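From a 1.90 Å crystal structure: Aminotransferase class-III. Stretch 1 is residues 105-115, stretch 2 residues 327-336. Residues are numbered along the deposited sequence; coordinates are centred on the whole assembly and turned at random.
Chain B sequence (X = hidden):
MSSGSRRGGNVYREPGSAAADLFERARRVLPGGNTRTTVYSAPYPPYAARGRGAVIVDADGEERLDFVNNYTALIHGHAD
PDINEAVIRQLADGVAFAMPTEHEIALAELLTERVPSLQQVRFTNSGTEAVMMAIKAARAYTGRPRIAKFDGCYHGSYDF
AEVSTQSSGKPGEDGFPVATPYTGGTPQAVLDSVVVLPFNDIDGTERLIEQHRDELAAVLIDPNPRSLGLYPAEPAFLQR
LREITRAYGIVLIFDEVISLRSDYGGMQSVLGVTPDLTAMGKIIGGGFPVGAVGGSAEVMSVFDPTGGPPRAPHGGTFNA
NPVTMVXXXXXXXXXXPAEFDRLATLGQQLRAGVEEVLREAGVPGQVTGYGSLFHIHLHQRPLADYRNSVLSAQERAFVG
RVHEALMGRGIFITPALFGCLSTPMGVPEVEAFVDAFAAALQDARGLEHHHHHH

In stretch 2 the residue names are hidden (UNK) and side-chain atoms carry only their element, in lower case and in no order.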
# COMPACT_ATOMS: atom_id res chain seq x y z
N ILE B 105 13.31 6.98 -12.13
CA ILE B 105 14.68 6.64 -12.49
C ILE B 105 15.66 7.31 -11.54
O ILE B 105 16.65 6.70 -11.13
CB ILE B 105 14.98 7.04 -13.94
CG1 ILE B 105 13.96 6.41 -14.88
CG2 ILE B 105 16.42 6.62 -14.30
CD1 ILE B 105 14.09 6.85 -16.33
N ALA B 106 15.42 8.58 -11.20
CA ALA B 106 16.35 9.30 -10.34
C ALA B 106 16.45 8.65 -8.96
O ALA B 106 17.56 8.42 -8.44
CB ALA B 106 15.89 10.76 -10.21
N LEU B 107 15.30 8.31 -8.36
CA LEU B 107 15.35 7.67 -7.04
C LEU B 107 15.96 6.27 -7.11
O LEU B 107 16.72 5.87 -6.21
CB LEU B 107 13.96 7.62 -6.40
CG LEU B 107 13.99 7.19 -4.92
CD1 LEU B 107 15.06 7.96 -4.13
CD2 LEU B 107 12.62 7.35 -4.24
N ALA B 108 15.63 5.50 -8.15
CA ALA B 108 16.24 4.19 -8.31
C ALA B 108 17.76 4.29 -8.47
O ALA B 108 18.51 3.47 -7.92
CB ALA B 108 15.60 3.45 -9.49
N GLU B 109 18.23 5.29 -9.23
CA GLU B 109 19.66 5.50 -9.38
C GLU B 109 20.32 5.78 -8.02
O GLU B 109 21.37 5.21 -7.70
CB GLU B 109 19.92 6.63 -10.38
CG GLU B 109 19.94 6.14 -11.84
CD GLU B 109 19.82 7.26 -12.87
OE1 GLU B 109 19.59 8.43 -12.49
OE2 GLU B 109 19.94 6.96 -14.08
N LEU B 110 19.70 6.63 -7.19
CA LEU B 110 20.29 6.88 -5.87
C LEU B 110 20.34 5.61 -5.02
O LEU B 110 21.38 5.29 -4.42
CB LEU B 110 19.51 7.99 -5.15
CG LEU B 110 20.05 8.41 -3.78
CD1 LEU B 110 19.76 9.90 -3.50
CD2 LEU B 110 19.48 7.54 -2.65
N LEU B 111 19.21 4.90 -4.91
CA LEU B 111 19.17 3.70 -4.06
C LEU B 111 20.16 2.65 -4.53
O LEU B 111 20.85 2.03 -3.71
CB LEU B 111 17.75 3.11 -4.02
CG LEU B 111 16.71 3.90 -3.21
CD1 LEU B 111 15.33 3.24 -3.32
CD2 LEU B 111 17.13 4.03 -1.77
N THR B 112 20.24 2.40 -5.84
CA THR B 112 21.17 1.38 -6.30
C THR B 112 22.62 1.84 -6.16
O THR B 112 23.51 1.01 -5.95
CB THR B 112 20.89 0.96 -7.76
OG1 THR B 112 20.89 2.10 -8.61
CG2 THR B 112 19.55 0.23 -7.87
N GLU B 113 22.88 3.15 -6.23
CA GLU B 113 24.25 3.62 -6.02
C GLU B 113 24.68 3.42 -4.58
O GLU B 113 25.84 3.08 -4.31
CB GLU B 113 24.38 5.10 -6.41
CG GLU B 113 24.69 5.33 -7.89
CD GLU B 113 24.15 6.67 -8.43
OE1 GLU B 113 24.06 7.66 -7.65
OE2 GLU B 113 23.82 6.72 -9.64
N ARG B 114 23.75 3.59 -3.63
CA ARG B 114 24.14 3.58 -2.22
C ARG B 114 24.22 2.18 -1.62
O ARG B 114 25.10 1.93 -0.78
CB ARG B 114 23.15 4.41 -1.40
CG ARG B 114 23.23 5.89 -1.68
CD ARG B 114 22.54 6.68 -0.59
NE ARG B 114 22.62 8.10 -0.85
CZ ARG B 114 22.25 9.04 0.00
NH1 ARG B 114 21.75 8.68 1.18
NH2 ARG B 114 22.38 10.32 -0.32
N VAL B 115 23.32 1.28 -1.98
CA VAL B 115 23.23 -0.06 -1.36
C VAL B 115 23.82 -1.07 -2.29
O VAL B 115 23.30 -1.29 -3.41
CB VAL B 115 21.78 -0.42 -1.00
CG1 VAL B 115 21.76 -1.75 -0.25
CG2 VAL B 115 21.08 0.69 -0.20
N UNK B 327 9.97 13.70 -3.28
CA UNK B 327 10.19 13.86 -1.85
C UNK B 327 11.23 12.86 -1.34
O UNK B 327 12.08 13.21 -0.50
c UNK B 327 8.87 13.70 -1.10
N UNK B 328 11.20 11.63 -1.84
CA UNK B 328 12.20 10.65 -1.46
C UNK B 328 13.59 11.01 -1.95
O UNK B 328 14.57 10.86 -1.22
N UNK B 329 13.69 11.47 -3.20
CA UNK B 329 14.99 11.91 -3.72
C UNK B 329 15.58 13.01 -2.86
O UNK B 329 16.77 12.97 -2.51
c UNK B 329 16.22 12.57 -5.85
c UNK B 329 16.94 11.23 -5.94
c UNK B 329 14.85 12.38 -5.17
c UNK B 329 16.11 13.23 -7.21
N UNK B 330 14.77 14.01 -2.49
CA UNK B 330 15.26 15.10 -1.65
C UNK B 330 15.66 14.59 -0.27
O UNK B 330 16.76 14.91 0.23
c UNK B 330 14.19 16.19 -1.54
c UNK B 330 14.72 17.43 -0.83
o UNK B 330 13.75 16.54 -2.86
N UNK B 331 14.79 13.80 0.37
CA UNK B 331 15.10 13.28 1.70
C UNK B 331 16.40 12.50 1.71
O UNK B 331 17.25 12.69 2.59
c UNK B 331 13.95 12.38 2.19
N UNK B 332 16.59 11.62 0.72
CA UNK B 332 17.79 10.81 0.69
C UNK B 332 19.02 11.65 0.35
O UNK B 332 20.08 11.45 0.94
c UNK B 332 17.62 9.66 -0.30
c UNK B 332 16.54 8.67 0.08
c UNK B 332 18.16 6.95 1.52
s UNK B 332 16.72 7.99 1.75
N UNK B 333 18.89 12.61 -0.58
CA UNK B 333 20.04 13.44 -0.92
C UNK B 333 20.51 14.24 0.28
O UNK B 333 21.70 14.55 0.38
c UNK B 333 19.95 13.75 -3.45
n UNK B 333 19.59 13.87 -8.16
c UNK B 333 19.39 14.56 -7.04
c UNK B 333 19.72 14.38 -2.07
n UNK B 333 18.80 15.75 -7.08
n UNK B 333 19.79 14.06 -5.87
c UNK B 333 19.63 14.73 -4.58
N UNK B 334 19.59 14.62 1.17
CA UNK B 334 19.98 15.32 2.39
C UNK B 334 20.65 14.43 3.43
O UNK B 334 21.31 14.95 4.34
c UNK B 334 16.78 18.00 4.07
c UNK B 334 18.23 17.16 2.18
c UNK B 334 18.76 16.00 3.02
n UNK B 334 17.13 19.43 4.30
c UNK B 334 16.83 17.62 2.61
N UNK B 335 20.49 13.10 3.33
CA UNK B 335 21.14 12.14 4.22
C UNK B 335 22.49 11.75 3.63
O UNK B 335 22.64 10.74 2.95
c UNK B 335 18.48 9.47 5.28
c UNK B 335 19.10 10.86 5.37
c UNK B 335 20.28 10.90 4.42
c UNK B 335 19.52 11.19 6.79
N UNK B 336 23.48 12.60 3.88
CA UNK B 336 24.86 12.43 3.43
C UNK B 336 25.66 11.64 4.45
O UNK B 336 25.23 11.47 5.59
c UNK B 336 25.48 13.80 3.24
c UNK B 336 24.68 14.61 2.24
o UNK B 336 25.48 14.47 4.50

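Position 327 carries a single side-chain carbon, directed away from stretch 1; one carbon alone means alanine, A327. Position 328 has no side-chain atoms and is therefore glycine, G328. Its backbone C lies 4.0 Å from L107 CD1, and an idealised CB built here would sit 3.1 Å from L107 CD2, too tight for a carbon pair, so the bare backbone leaves room for that leucine.

Position 329 has four carbons. One bonded to CA leads to a second that forks into two methyls, the leucine pattern, as opposed to isoleucine's branch at the first carbon: L329. Its CA-to-CB bond points sideways, but chi1 t and chi2 p bring the tip closer, with CD2 3.9 Å from A106 CB and CD1 4.0 Å from L110 CD1 and 4.2 Å from L107 CD1.

At 330 one carbon bears an oxygen and a carbon, which defines threonine, T330; it makes no contact with stretch 1. Position 331 again has one carbon, hence alanine, A331, out of reach of stretch 1.

Position 332 is an unbranched chain of two carbons, a sulfur and a terminal carbon, which only methionine fits: M332. Its CB points toward stretch 1 and packs 3.7 Å from L110 CD2; with all three chi angles m, the chain folds so that CE lies 4.0 Å from R114 NH1.

Position 333 shows three carbons, a nitrogen, and a carbon bearing two further nitrogens, a guanidinium: arginine, R333. Although CB points away, CG comes within 3.9 Å of L110 CD1. At 334 four carbons in a row end in nitrogen, giving lysine, K334, which makes no contact with stretch 1.

Position 335 has four carbons forked at the second: leucine, L335, whose CB is 4.2 Å from R114 NH1. Position 336 has one carbon bearing an oxygen and a carbon, so threonine, T336. Its side chain caps a backbone N just past the stretch.

The contact joins two helices whose axes cross at 30° and approach to 9.4 Å, burying 416 Å² in total. L107 and L329 set the register, their CA atoms 5.4 Å apart, and A106, L107 and L110 form an apolar patch against L329 and M332. Farther along, R114 reaches two backbone carbonyls of stretch 2, where NH2 donates to M332 O and NH1 to L335 O, both at 2.9 Å. Their N-H...O angles of 126° and 129° make both hydrogen bonds weak.

Stretch 2, residues 327-336: AGLTAMRKLT
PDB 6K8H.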